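Local coordinates for protein carboxypeptidase 1 (Deinococcus radiodurans str. R1, PDB 5GIV) that probably removes amino acids one after another from the C-terminus of peptides with broad specificity, as a zinc-dependent metallocarboxypeptidase of the M32 family, at residues V105-G110 with L139-Q144; T120-A125 with G129-Y134; S344-L347 with D351-E354; F365-E370 with V408-G413; D380-W385 with P398-G403. All coordinates share one frame; numbering follows the deposited sequence.

Contact 1: residues V105-G110 with L139-Q144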
# COMPACT_ATOMS: atom_id res chain seq x y z
N VAL A 105 -12.09 24.70 4.85
CA VAL A 105 -11.49 23.37 5.01
C VAL A 105 -10.22 23.28 4.18
O VAL A 105 -9.18 22.81 4.65
CB VAL A 105 -12.50 22.28 4.61
CG1 VAL A 105 -11.85 20.89 4.69
CG2 VAL A 105 -13.75 22.37 5.48
N ARG A 106 -10.29 23.74 2.93
CA ARG A 106 -9.14 23.66 2.03
C ARG A 106 -8.01 24.59 2.46
O ARG A 106 -6.84 24.21 2.41
CB ARG A 106 -9.58 23.97 0.59
CG ARG A 106 -10.36 22.83 -0.07
CD ARG A 106 -10.62 23.12 -1.54
NE ARG A 106 -11.50 24.28 -1.69
CZ ARG A 106 -12.83 24.20 -1.77
NH1 ARG A 106 -13.43 23.01 -1.73
NH2 ARG A 106 -13.55 25.31 -1.89
N GLU A 107 -8.34 25.81 2.88
CA GLU A 107 -7.30 26.74 3.30
C GLU A 107 -6.54 26.19 4.50
O GLU A 107 -5.31 26.18 4.52
CB GLU A 107 -7.91 28.11 3.61
CG GLU A 107 -6.87 29.16 3.99
CD GLU A 107 -7.46 30.39 4.66
OE1 GLU A 107 -8.66 30.38 4.99
OE2 GLU A 107 -6.71 31.38 4.84
N PHE A 108 -7.27 25.74 5.52
CA PHE A 108 -6.63 25.17 6.71
C PHE A 108 -5.81 23.93 6.34
O PHE A 108 -4.67 23.77 6.79
CB PHE A 108 -7.70 24.82 7.75
CG PHE A 108 -7.21 24.84 9.17
CD1 PHE A 108 -5.86 24.82 9.46
CD2 PHE A 108 -8.10 24.89 10.22
CE1 PHE A 108 -5.41 24.84 10.76
CE2 PHE A 108 -7.66 24.90 11.54
CZ PHE A 108 -6.31 24.88 11.80
N SER A 109 -6.38 23.05 5.52
CA SER A 109 -5.67 21.84 5.10
C SER A 109 -4.40 22.18 4.32
O SER A 109 -3.35 21.56 4.54
CB SER A 109 -6.59 20.97 4.26
OG SER A 109 -5.85 19.99 3.55
N GLY A 110 -4.47 23.17 3.43
CA GLY A 110 -3.28 23.54 2.67
C GLY A 110 -2.22 24.19 3.54
O GLY A 110 -1.02 23.96 3.35
N LEU A 139 -2.66 29.42 14.66
CA LEU A 139 -3.45 29.85 15.82
C LEU A 139 -4.67 30.65 15.39
O LEU A 139 -5.77 30.45 15.92
CB LEU A 139 -2.60 30.68 16.77
CG LEU A 139 -3.40 31.19 17.97
CD1 LEU A 139 -3.91 30.04 18.81
CD2 LEU A 139 -2.56 32.14 18.81
N ASP A 140 -4.51 31.55 14.42
CA ASP A 140 -5.63 32.34 13.93
C ASP A 140 -6.68 31.45 13.28
O ASP A 140 -7.88 31.58 13.55
CB ASP A 140 -5.13 33.41 12.96
CG ASP A 140 -6.25 34.12 12.22
OD1 ASP A 140 -6.99 34.91 12.85
OD2 ASP A 140 -6.37 33.91 10.99
N LEU A 141 -6.25 30.51 12.43
CA LEU A 141 -7.19 29.57 11.82
C LEU A 141 -7.83 28.65 12.86
O LEU A 141 -8.99 28.25 12.69
CB LEU A 141 -6.48 28.75 10.74
CG LEU A 141 -5.97 29.52 9.52
CD1 LEU A 141 -5.15 28.62 8.61
CD2 LEU A 141 -7.14 30.15 8.76
N SER A 142 -7.10 28.26 13.91
CA SER A 142 -7.71 27.43 14.95
C SER A 142 -8.85 28.18 15.64
O SER A 142 -9.93 27.61 15.87
CB SER A 142 -6.67 26.99 15.98
OG SER A 142 -5.68 26.16 15.39
N LEU A 143 -8.64 29.45 15.96
CA LEU A 143 -9.71 30.24 16.56
C LEU A 143 -10.87 30.42 15.60
O LEU A 143 -12.04 30.34 16.00
CB LEU A 143 -9.15 31.59 17.01
CG LEU A 143 -8.22 31.52 18.20
CD1 LEU A 143 -7.52 32.85 18.37
CD2 LEU A 143 -8.99 31.13 19.48
N GLN A 144 -10.56 30.64 14.32
CA GLN A 144 -11.62 30.80 13.33
C GLN A 144 -12.43 29.52 13.18
O GLN A 144 -13.67 29.56 13.12
CB GLN A 144 -11.01 31.20 11.98
CG GLN A 144 -12.05 31.47 10.93
CD GLN A 144 -11.47 32.12 9.70
OE1 GLN A 144 -10.35 32.65 9.73
NE2 GLN A 144 -12.24 32.11 8.62
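The phenyl ring of Phe108 takes Leu141 on one face and Ser142 at its edge. Leu141 CB stands 3.9 Å from the centroid of the Phe108 ring and only 6° off its normal, a CH-pi contact placed almost centrally over the face. Farther along the same side chain, Leu141 CD1 reaches Phe108 CD1 at 4.0 Å. At the edge, near the ring plane, Phe108 CZ comes within 3.9 Å of Ser142 OG, whose polar partners are Thr138 O and Ile415 N. With CG anti to its own N (chi1 -153°), Phe108 is carried across the gap between helices, a span that suits a long, flat, apolar residue. Beside it the extended chain of Glu107 lays its carboxylate by Leu141 CD2, with OE1 4.1 Å from that methyl, on the exposed side of the contact. Replacing Phe108 with alanine would probably leave Leu141 CB without the ring it rests on and open a gap between the helices. Pro414 also touches both Phe108 and Ser142. The two segments run nearly antiparallel, at 149°, with axes 10.9 Å apart, and belong to helices 102-122 and 128-147, consecutive in the chain: a helical hairpin within the largely helical M32 fold.

Contact 2: residues T120-A125 with G129-Y134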
# COMPACT_ATOMS: atom_id res chain seq x y z
N THR A 120 9.33 19.59 9.14
CA THR A 120 10.23 18.46 8.95
C THR A 120 11.65 18.91 8.67
O THR A 120 12.59 18.14 8.89
CB THR A 120 9.74 17.56 7.81
OG1 THR A 120 9.72 18.32 6.60
CG2 THR A 120 8.33 17.07 8.11
N GLU A 121 11.84 20.15 8.22
CA GLU A 121 13.17 20.72 8.03
C GLU A 121 13.60 21.60 9.19
O GLU A 121 14.77 21.56 9.59
CB GLU A 121 13.21 21.54 6.74
CG GLU A 121 12.66 20.85 5.50
CD GLU A 121 12.69 21.75 4.27
OE1 GLU A 121 12.41 21.26 3.15
OE2 GLU A 121 12.96 22.97 4.42
N ALA A 122 12.66 22.37 9.76
CA ALA A 122 13.02 23.33 10.79
C ALA A 122 13.40 22.66 12.11
O ALA A 122 14.26 23.17 12.83
CB ALA A 122 11.87 24.32 11.02
N ARG A 123 12.79 21.52 12.44
CA ARG A 123 13.12 20.89 13.72
C ARG A 123 14.58 20.46 13.76
O ARG A 123 15.33 20.98 14.60
CB ARG A 123 12.19 19.72 14.02
CG ARG A 123 12.54 19.06 15.34
CD ARG A 123 11.74 17.81 15.69
NE ARG A 123 12.08 17.37 17.04
CZ ARG A 123 11.78 16.18 17.55
NH1 ARG A 123 11.11 15.30 16.83
NH2 ARG A 123 12.14 15.89 18.79
N PRO A 124 15.05 19.56 12.89
CA PRO A 124 16.47 19.17 12.94
C PRO A 124 17.42 20.36 12.86
O PRO A 124 18.54 20.26 13.36
CB PRO A 124 16.62 18.22 11.75
CG PRO A 124 15.44 18.49 10.88
CD PRO A 124 14.33 18.88 11.80
N ALA A 125 17.00 21.47 12.26
CA ALA A 125 17.84 22.65 12.13
C ALA A 125 17.69 23.62 13.30
O ALA A 125 18.31 24.69 13.29
CB ALA A 125 17.51 23.37 10.82
N GLY A 129 12.42 30.09 14.83
CA GLY A 129 12.05 31.37 14.25
C GLY A 129 11.37 31.22 12.89
O GLY A 129 10.50 32.02 12.54
N ARG A 130 11.74 30.20 12.13
CA ARG A 130 11.07 29.99 10.85
C ARG A 130 9.63 29.53 11.02
O ARG A 130 8.77 29.89 10.21
CB ARG A 130 11.85 28.97 10.02
CG ARG A 130 11.19 28.56 8.71
CD ARG A 130 12.02 27.48 8.03
NE ARG A 130 11.42 26.95 6.81
CZ ARG A 130 11.92 25.91 6.12
NH1 ARG A 130 13.02 25.31 6.55
NH2 ARG A 130 11.31 25.47 5.03
N MET A 131 9.34 28.74 12.07
CA MET A 131 7.99 28.23 12.25
C MET A 131 7.04 29.25 12.88
O MET A 131 5.82 29.06 12.81
CB MET A 131 8.02 26.96 13.10
CG MET A 131 8.89 25.86 12.53
SD MET A 131 8.59 25.56 10.78
CE MET A 131 6.83 25.20 10.75
N VAL A 132 7.57 30.31 13.51
CA VAL A 132 6.70 31.26 14.20
C VAL A 132 5.57 31.76 13.31
O VAL A 132 4.41 31.71 13.73
CB VAL A 132 7.53 32.40 14.80
CG1 VAL A 132 6.62 33.51 15.27
CG2 VAL A 132 8.37 31.89 15.97
N PRO A 133 5.83 32.25 12.09
CA PRO A 133 4.70 32.67 11.23
C PRO A 133 3.71 31.55 10.93
O PRO A 133 2.50 31.80 10.91
CB PRO A 133 5.41 33.18 9.96
CG PRO A 133 6.80 32.63 10.02
CD PRO A 133 7.14 32.55 11.48
N TYR A 134 4.18 30.32 10.68
CA TYR A 134 3.26 29.21 10.46
C TYR A 134 2.37 28.98 11.68
O TYR A 134 1.16 28.75 11.54
CB TYR A 134 4.02 27.93 10.13
CG TYR A 134 4.65 27.89 8.76
CD1 TYR A 134 3.95 27.41 7.67
CD2 TYR A 134 5.96 28.30 8.57
CE1 TYR A 134 4.53 27.35 6.41
CE2 TYR A 134 6.55 28.25 7.32
CZ TYR A 134 5.83 27.77 6.24
OH TYR A 134 6.41 27.72 4.99
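Arg130 leaves its helix with CG anti to the backbone N (chi1 174°) and stays extended as far as NE, which carries the guanidinium across to Glu121. The glutamate comes to meet it by another route: its CG lies beside its own backbone N (chi1 -49°), and beyond CG the chain runs straight out. The two side chains thus join at their charged ends in a salt bridge. Arg130 NH1 and NH2 both donate to the single oxygen Glu121 OE2, at 3.2 Å and 3.1 Å. That oxygen lies close to the guanidinium plane, but the carboxylate is turned 61° against it. NH1 meets the anti lone pair of OE2, whereas NH2 approaches from above the carboxylate plane; this is an end-on grip of one atom and not a paired, two-oxygen bridge.

Beneath the ion pair the contact becomes apolar. Ala122 CB sits 3.5 Å from Met131 SD and 3.7 Å from Met131 CG, and the methionine chain, bent at chi2 and chi3, folds its flexible thioether against this small methyl. Alanine suits the buried position because it lets the two backbones approach, with Ala122 and Arg130 CA atoms 6.9 Å apart. Arg130 also packs on Ala118, one turn before Ala122 in helix 102-122, and Asp127 OD1 accepts from its backbone N.

The contact thus pairs a charged bridge at its exposed side with a buried sulfur-methyl touch, where helix 102-122 gives way to helix 128-147. The salt bridge, being partly exposed, is likely to be weakened by solvent, while the apolar pair is buried.

Contact 3: residues S344-L347 with D351-E354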
# COMPACT_ATOMS: atom_id res chain seq x y z
N SER A 344 12.10 8.40 35.16
CA SER A 344 13.02 9.53 35.25
C SER A 344 12.39 10.73 34.56
O SER A 344 11.61 10.58 33.62
CB SER A 344 14.38 9.22 34.63
OG SER A 344 14.26 9.10 33.23
N ARG A 345 12.78 11.92 35.01
CA ARG A 345 12.39 13.15 34.31
C ARG A 345 13.15 13.21 33.00
O ARG A 345 14.38 13.22 32.98
CB ARG A 345 12.72 14.37 35.16
CG ARG A 345 12.28 14.23 36.59
CD ARG A 345 12.85 15.35 37.44
NE ARG A 345 12.56 15.08 38.84
CZ ARG A 345 13.49 14.77 39.75
NH1 ARG A 345 14.77 14.74 39.41
NH2 ARG A 345 13.11 14.52 41.00
N SER A 346 12.41 13.24 31.89
CA SER A 346 13.01 13.20 30.57
C SER A 346 12.35 14.27 29.70
O SER A 346 11.44 14.97 30.14
CB SER A 346 12.89 11.80 29.94
OG SER A 346 11.53 11.36 29.90
N LEU A 347 12.85 14.40 28.47
CA LEU A 347 12.43 15.46 27.57
C LEU A 347 11.36 15.05 26.56
O LEU A 347 10.51 15.87 26.20
CB LEU A 347 13.65 15.97 26.79
CG LEU A 347 14.77 16.65 27.57
CD1 LEU A 347 15.94 16.94 26.63
CD2 LEU A 347 14.27 17.93 28.25
N ASP A 351 8.34 8.95 24.89
CA ASP A 351 9.15 7.95 25.58
C ASP A 351 9.03 8.01 27.10
O ASP A 351 9.71 7.25 27.78
CB ASP A 351 10.62 8.12 25.20
CG ASP A 351 10.86 7.96 23.71
OD1 ASP A 351 10.01 7.35 23.03
OD2 ASP A 351 11.92 8.44 23.24
N ALA A 352 8.21 8.90 27.64
CA ALA A 352 8.21 9.14 29.07
C ALA A 352 7.53 7.98 29.80
O ALA A 352 6.63 7.32 29.28
CB ALA A 352 7.53 10.47 29.39
N ASP A 353 8.01 7.73 31.02
CA ASP A 353 7.58 6.60 31.83
C ASP A 353 6.15 6.79 32.35
O ASP A 353 5.52 7.84 32.19
CB ASP A 353 8.52 6.42 33.00
CG ASP A 353 8.53 7.64 33.91
OD1 ASP A 353 7.61 7.77 34.74
OD2 ASP A 353 9.43 8.49 33.76
N GLU A 354 5.66 5.76 33.04
CA GLU A 354 4.28 5.76 33.53
C GLU A 354 4.03 6.89 34.52
O GLU A 354 2.88 7.34 34.66
CB GLU A 354 3.95 4.43 34.19
CG GLU A 354 3.64 3.30 33.23
CD GLU A 354 3.10 2.08 33.96
OE1 GLU A 354 3.86 1.49 34.76
OE2 GLU A 354 1.92 1.73 33.74
O HOH W 1 10.75 9.13 31.37
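Direct hydrogen bonding joins Ser344 to Asp353: the backbone N of Ser344 donates to Asp353 OD2 at 3.0 Å, nearly straight at 168°, though it meets that oxygen from 56° above the carboxylate plane. Asp353 holds CG between its backbone N and carbonyl carbon (chi1 61°), which turns the carboxylate back toward this amide. The same carboxylate serves the residues just after its own segment as well, with OD1 accepting from Leu355 N and OD2 bonded to Thr356 OG1.

Water supplies the second kind of link. Water 1 donates to Ser344 O at 2.8 Å and accepts from Asp353 N at 3.1 Å; it is also hydrogen-bonded to Ser346 OG, 2.8 Å away. A serine suits this place because its short hydroxyl can reach the water from the opposing segment.

Van der Waals contact is slight: Ser346 OG lies 4.1 Å from Ala352 CB, and Ala352 packs in turn on Tyr357 and His360 of helix 357-372. An alanine in place of Asp353 would probably leave the Ser344 amide, Leu355 N and Thr356 OG1 without their shared acceptor group.

One carboxylate thus gathers partners from both sides of this surface loop while a water joins the two backbones, so the loop's shape probably rests more on polar bonds than on apolar packing.

Contact 4: residues F365-E370 with V408-G413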
# COMPACT_ATOMS: atom_id res chain seq x y z
N PHE A 365 -1.03 21.32 27.21
CA PHE A 365 -2.40 21.81 27.35
C PHE A 365 -2.41 23.24 27.88
O PHE A 365 -3.14 24.09 27.36
CB PHE A 365 -3.17 20.87 28.27
CG PHE A 365 -4.61 21.27 28.50
CD1 PHE A 365 -5.59 20.91 27.60
CD2 PHE A 365 -4.97 21.97 29.63
CE1 PHE A 365 -6.90 21.25 27.82
CE2 PHE A 365 -6.30 22.31 29.86
CZ PHE A 365 -7.26 21.96 28.96
N GLU A 366 -1.61 23.52 28.91
CA GLU A 366 -1.62 24.85 29.50
C GLU A 366 -1.07 25.90 28.55
O GLU A 366 -1.53 27.05 28.55
CB GLU A 366 -0.86 24.83 30.83
CG GLU A 366 -1.63 24.12 31.94
CD GLU A 366 -0.88 24.03 33.26
OE1 GLU A 366 0.32 24.42 33.31
OE2 GLU A 366 -1.48 23.54 34.25
N LEU A 367 -0.10 25.52 27.70
CA LEU A 367 0.37 26.45 26.67
C LEU A 367 -0.70 26.70 25.63
O LEU A 367 -0.83 27.81 25.11
CB LEU A 367 1.65 25.91 26.02
CG LEU A 367 2.90 25.82 26.90
CD1 LEU A 367 3.97 24.94 26.26
CD2 LEU A 367 3.47 27.22 27.18
N GLU A 368 -1.47 25.65 25.28
CA GLU A 368 -2.61 25.84 24.40
C GLU A 368 -3.63 26.79 25.02
O GLU A 368 -4.17 27.68 24.34
CB GLU A 368 -3.27 24.50 24.10
CG GLU A 368 -2.50 23.56 23.19
CD GLU A 368 -3.25 22.26 22.96
OE1 GLU A 368 -4.12 21.91 23.80
OE2 GLU A 368 -2.99 21.59 21.94
N ARG A 369 -3.92 26.61 26.31
CA ARG A 369 -4.87 27.49 26.99
C ARG A 369 -4.42 28.94 26.90
O ARG A 369 -5.21 29.82 26.55
CB ARG A 369 -5.04 27.06 28.45
CG ARG A 369 -6.19 27.77 29.14
CD ARG A 369 -6.06 27.76 30.66
NE ARG A 369 -6.25 26.43 31.25
CZ ARG A 369 -7.42 25.78 31.28
NH1 ARG A 369 -8.50 26.32 30.73
NH2 ARG A 369 -7.49 24.58 31.86
N GLU A 370 -3.15 29.20 27.21
CA GLU A 370 -2.63 30.57 27.15
C GLU A 370 -2.67 31.13 25.74
O GLU A 370 -3.02 32.30 25.53
CB GLU A 370 -1.21 30.64 27.70
CG GLU A 370 -1.09 30.35 29.19
CD GLU A 370 -2.00 31.24 30.03
OE1 GLU A 370 -2.81 30.70 30.82
OE2 GLU A 370 -1.91 32.49 29.90
N VAL A 408 4.71 17.07 16.58
CA VAL A 408 4.19 17.50 15.29
C VAL A 408 2.81 18.16 15.39
O VAL A 408 2.40 18.86 14.45
CB VAL A 408 4.09 16.32 14.30
CG1 VAL A 408 2.96 15.39 14.67
CG2 VAL A 408 3.91 16.81 12.88
N HIS A 409 2.10 17.98 16.50
CA HIS A 409 0.67 18.28 16.53
C HIS A 409 0.37 19.71 16.07
O HIS A 409 -0.42 19.92 15.14
CB HIS A 409 0.10 18.02 17.92
CG HIS A 409 0.28 16.61 18.39
ND1 HIS A 409 1.52 16.01 18.47
CD2 HIS A 409 -0.61 15.68 18.80
CE1 HIS A 409 1.38 14.77 18.91
NE2 HIS A 409 0.09 14.54 19.11
N TRP A 410 1.01 20.71 16.69
CA TRP A 410 0.71 22.10 16.36
C TRP A 410 1.21 22.51 14.98
O TRP A 410 0.88 23.61 14.52
CB TRP A 410 1.31 23.03 17.41
CG TRP A 410 0.80 22.80 18.80
CD1 TRP A 410 -0.38 22.20 19.15
CD2 TRP A 410 1.45 23.16 20.02
NE1 TRP A 410 -0.49 22.17 20.52
CE2 TRP A 410 0.62 22.75 21.08
CE3 TRP A 410 2.66 23.79 20.33
CZ2 TRP A 410 0.95 22.95 22.42
CZ3 TRP A 410 2.99 23.99 21.65
CH2 TRP A 410 2.14 23.57 22.68
N TYR A 411 1.99 21.67 14.30
CA TYR A 411 2.51 22.03 12.99
C TYR A 411 1.79 21.31 11.85
O TYR A 411 1.96 21.71 10.69
CB TYR A 411 4.01 21.72 12.91
CG TYR A 411 4.78 22.38 14.03
CD1 TYR A 411 5.19 23.70 13.93
CD2 TYR A 411 5.07 21.68 15.19
CE1 TYR A 411 5.88 24.30 14.95
CE2 TYR A 411 5.75 22.28 16.22
CZ TYR A 411 6.15 23.59 16.09
OH TYR A 411 6.84 24.19 17.12
N PHE A 412 1.02 20.27 12.14
CA PHE A 412 0.26 19.54 11.14
C PHE A 412 -1.23 19.53 11.47
O PHE A 412 -1.97 18.69 10.96
CB PHE A 412 0.78 18.11 11.03
CG PHE A 412 0.40 17.42 9.75
CD1 PHE A 412 -0.01 18.15 8.65
CD2 PHE A 412 0.44 16.04 9.65
CE1 PHE A 412 -0.37 17.52 7.46
CE2 PHE A 412 0.08 15.39 8.47
CZ PHE A 412 -0.32 16.14 7.38
N GLY A 413 -1.67 20.44 12.33
CA GLY A 413 -3.05 20.50 12.73
C GLY A 413 -3.32 21.71 13.60
O GLY A 413 -2.46 22.58 13.79
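This is a buried contact between a helix and a loop, in which an indole of residues 408-413 is held by a glutamate on helix 357-372. Trp410 NE1 donates to Glu368 OE2 over 2.9 Å with an N-H...O angle of 162°. The acceptor lies near the indole plane and offers its anti lone pair; carboxylate and ring are turned 39° apart. Glu368 reaches there because its CG sits beside the backbone N (chi1 -71°) and the chain then runs extended, laying CG 3.6 Å from Trp410 CZ2 on the way. A buried glutamate is probably tolerated here because its carboxylate has several donors: Ser418 OG also hydrogen-bonds OE2, and the backbone amides of Gly416 and Gly417 add weak bonds. The indole bond and Ser418 probably steady the carboxylate's rotation.

At the far end of the ring, Trp410 CH2 meets Leu367 CB at 4.1 Å, an apolar touch fitting for the hydrocarbon part of tryptophan. Leu367 also packs on Ala384 and Trp385 of helix 381-393. Trp410 itself is flanked by Leu381 of that helix and by Leu135 of helix 128-147, so the loop's indole is lodged among three helices: 357-372, 381-393 and 128-147.

Contact 5: residues D380-W385 with P398-G403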
# COMPACT_ATOMS: atom_id res chain seq x y z
N ASP A 380 6.61 33.95 21.52
CA ASP A 380 7.13 33.66 22.85
C ASP A 380 6.99 32.18 23.23
O ASP A 380 7.36 31.82 24.35
CB ASP A 380 6.41 34.53 23.88
CG ASP A 380 6.73 36.01 23.73
OD1 ASP A 380 7.60 36.35 22.91
OD2 ASP A 380 6.10 36.83 24.40
N LEU A 381 6.50 31.33 22.32
CA LEU A 381 6.20 29.95 22.69
C LEU A 381 7.45 29.16 23.05
O LEU A 381 7.45 28.40 24.02
CB LEU A 381 5.44 29.25 21.55
CG LEU A 381 5.09 27.78 21.77
CD1 LEU A 381 4.19 27.58 23.00
CD2 LEU A 381 4.43 27.21 20.53
N ALA A 382 8.53 29.33 22.29
CA ALA A 382 9.75 28.56 22.56
C ALA A 382 10.22 28.79 23.98
O ALA A 382 10.56 27.84 24.70
CB ALA A 382 10.85 28.93 21.56
N ASP A 383 10.24 30.06 24.42
CA ASP A 383 10.68 30.38 25.77
C ASP A 383 9.69 29.88 26.82
O ASP A 383 10.10 29.34 27.85
CB ASP A 383 10.91 31.89 25.89
CG ASP A 383 12.00 32.38 24.95
OD1 ASP A 383 13.04 31.69 24.84
OD2 ASP A 383 11.82 33.44 24.29
N ALA A 384 8.39 30.05 26.58
CA ALA A 384 7.39 29.58 27.55
C ALA A 384 7.45 28.06 27.69
O ALA A 384 7.27 27.53 28.80
CB ALA A 384 5.99 30.02 27.13
N TRP A 385 7.71 27.35 26.59
CA TRP A 385 7.84 25.90 26.62
C TRP A 385 8.98 25.48 27.54
O TRP A 385 8.80 24.64 28.44
CB TRP A 385 8.05 25.36 25.20
CG TRP A 385 8.20 23.85 25.09
CD1 TRP A 385 9.26 23.09 25.53
CD2 TRP A 385 7.29 22.93 24.46
NE1 TRP A 385 9.05 21.77 25.23
CE2 TRP A 385 7.85 21.64 24.57
CE3 TRP A 385 6.06 23.08 23.82
CZ2 TRP A 385 7.21 20.51 24.08
CZ3 TRP A 385 5.42 21.95 23.33
CH2 TRP A 385 6.00 20.68 23.46
N PRO A 398 18.34 21.30 25.45
CA PRO A 398 19.44 22.21 25.11
C PRO A 398 19.09 23.20 24.01
O PRO A 398 19.80 24.21 23.86
CB PRO A 398 20.56 21.26 24.65
CG PRO A 398 19.84 20.03 24.22
CD PRO A 398 18.63 19.91 25.10
N SER A 399 18.04 22.95 23.25
CA SER A 399 17.63 23.83 22.17
C SER A 399 16.12 23.66 21.98
O SER A 399 15.44 23.06 22.83
CB SER A 399 18.43 23.53 20.90
OG SER A 399 18.16 22.22 20.43
N ASP A 400 15.60 24.17 20.87
CA ASP A 400 14.19 24.01 20.55
C ASP A 400 13.89 22.71 19.84
O ASP A 400 12.71 22.36 19.72
CB ASP A 400 13.71 25.18 19.69
CG ASP A 400 13.86 26.51 20.38
OD1 ASP A 400 13.63 26.58 21.60
OD2 ASP A 400 14.23 27.50 19.72
N VAL A 401 14.91 21.98 19.37
CA VAL A 401 14.66 20.72 18.67
C VAL A 401 13.75 19.82 19.49
O VAL A 401 12.71 19.35 19.01
CB VAL A 401 15.99 20.01 18.35
CG1 VAL A 401 15.72 18.62 17.79
CG2 VAL A 401 16.83 20.84 17.38
N ASP A 402 14.13 19.57 20.74
CA ASP A 402 13.34 18.79 21.67
C ASP A 402 12.56 19.67 22.64
O ASP A 402 12.03 19.17 23.64
CB ASP A 402 14.25 17.81 22.42
CG ASP A 402 14.85 16.75 21.50
OD1 ASP A 402 14.25 16.46 20.45
OD2 ASP A 402 15.93 16.22 21.83
N GLY A 403 12.52 20.98 22.38
CA GLY A 403 11.60 21.89 23.03
C GLY A 403 10.31 22.03 22.25
O GLY A 403 9.66 21.02 21.95
O HOH W 2 11.36 25.61 23.01
O HOH W 3 11.31 20.01 26.13
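Trp385 leaves helix 381-393 with CG anti to its backbone N (chi1 -180°), and from CB outward its indole lies beneath Gly403. CG is 4.0 Å from Gly403 C. The five-membered ring comes closer: CD1 lies 3.6 Å from Gly403 CA, and NE1 approaches Gly403 C at 3.2 Å. Farther out, CZ2 meets Gly403 O at 3.3 Å. The carbonyl oxygen thus stands over one face of the ring, 3.1 Å above its plane and offset toward the rim. Glycine suits the spot: a side chain there would be crowded by Ser399 O. The indole N-H is answered in the ring plane, where Trp385 NE1 donates to the oxygen of water 3 at 3.0 Å. This water in turn donates to Asp402 O.

One turn back, the small Ala382 lets its CB rest 3.6 Å from Asp400 OD1, and a second water bridges the same pair by donating to Ala382 O and to Asp400 OD1. The latter also receives a weak bond from His386.

Around this contact, Trp385 packs against Leu367 and Arg364 of helix 357-372, and Phe128 of helix 128-147 touches both Ala382 and Asp400. The loop 398-403 is thereby fitted against the start of helix 381-393, beside these two other helices.

Overall arrangement
From the N terminus, contact 1 closes a long loop made of most of helices 102-122 and 128-147, and contact 2, lying within it, is close to their connection. Contact 3 follows, pinching a short loop ahead of helix 357-372. Contact 4 then joins that helix to the loop at 408-413 and encloses contact 5, which returns 398-403 onto helix 381-393; no two loops cross. The helical pair is tied to the later region through contact 2: Met131 packs on Tyr411 of contact 4, and Arg123 forms a salt bridge with Asp402 of contact 5. Contacts 4 and 5 meet where Trp410 packs on Trp385, and Leu347 links contact 3 to Pro398.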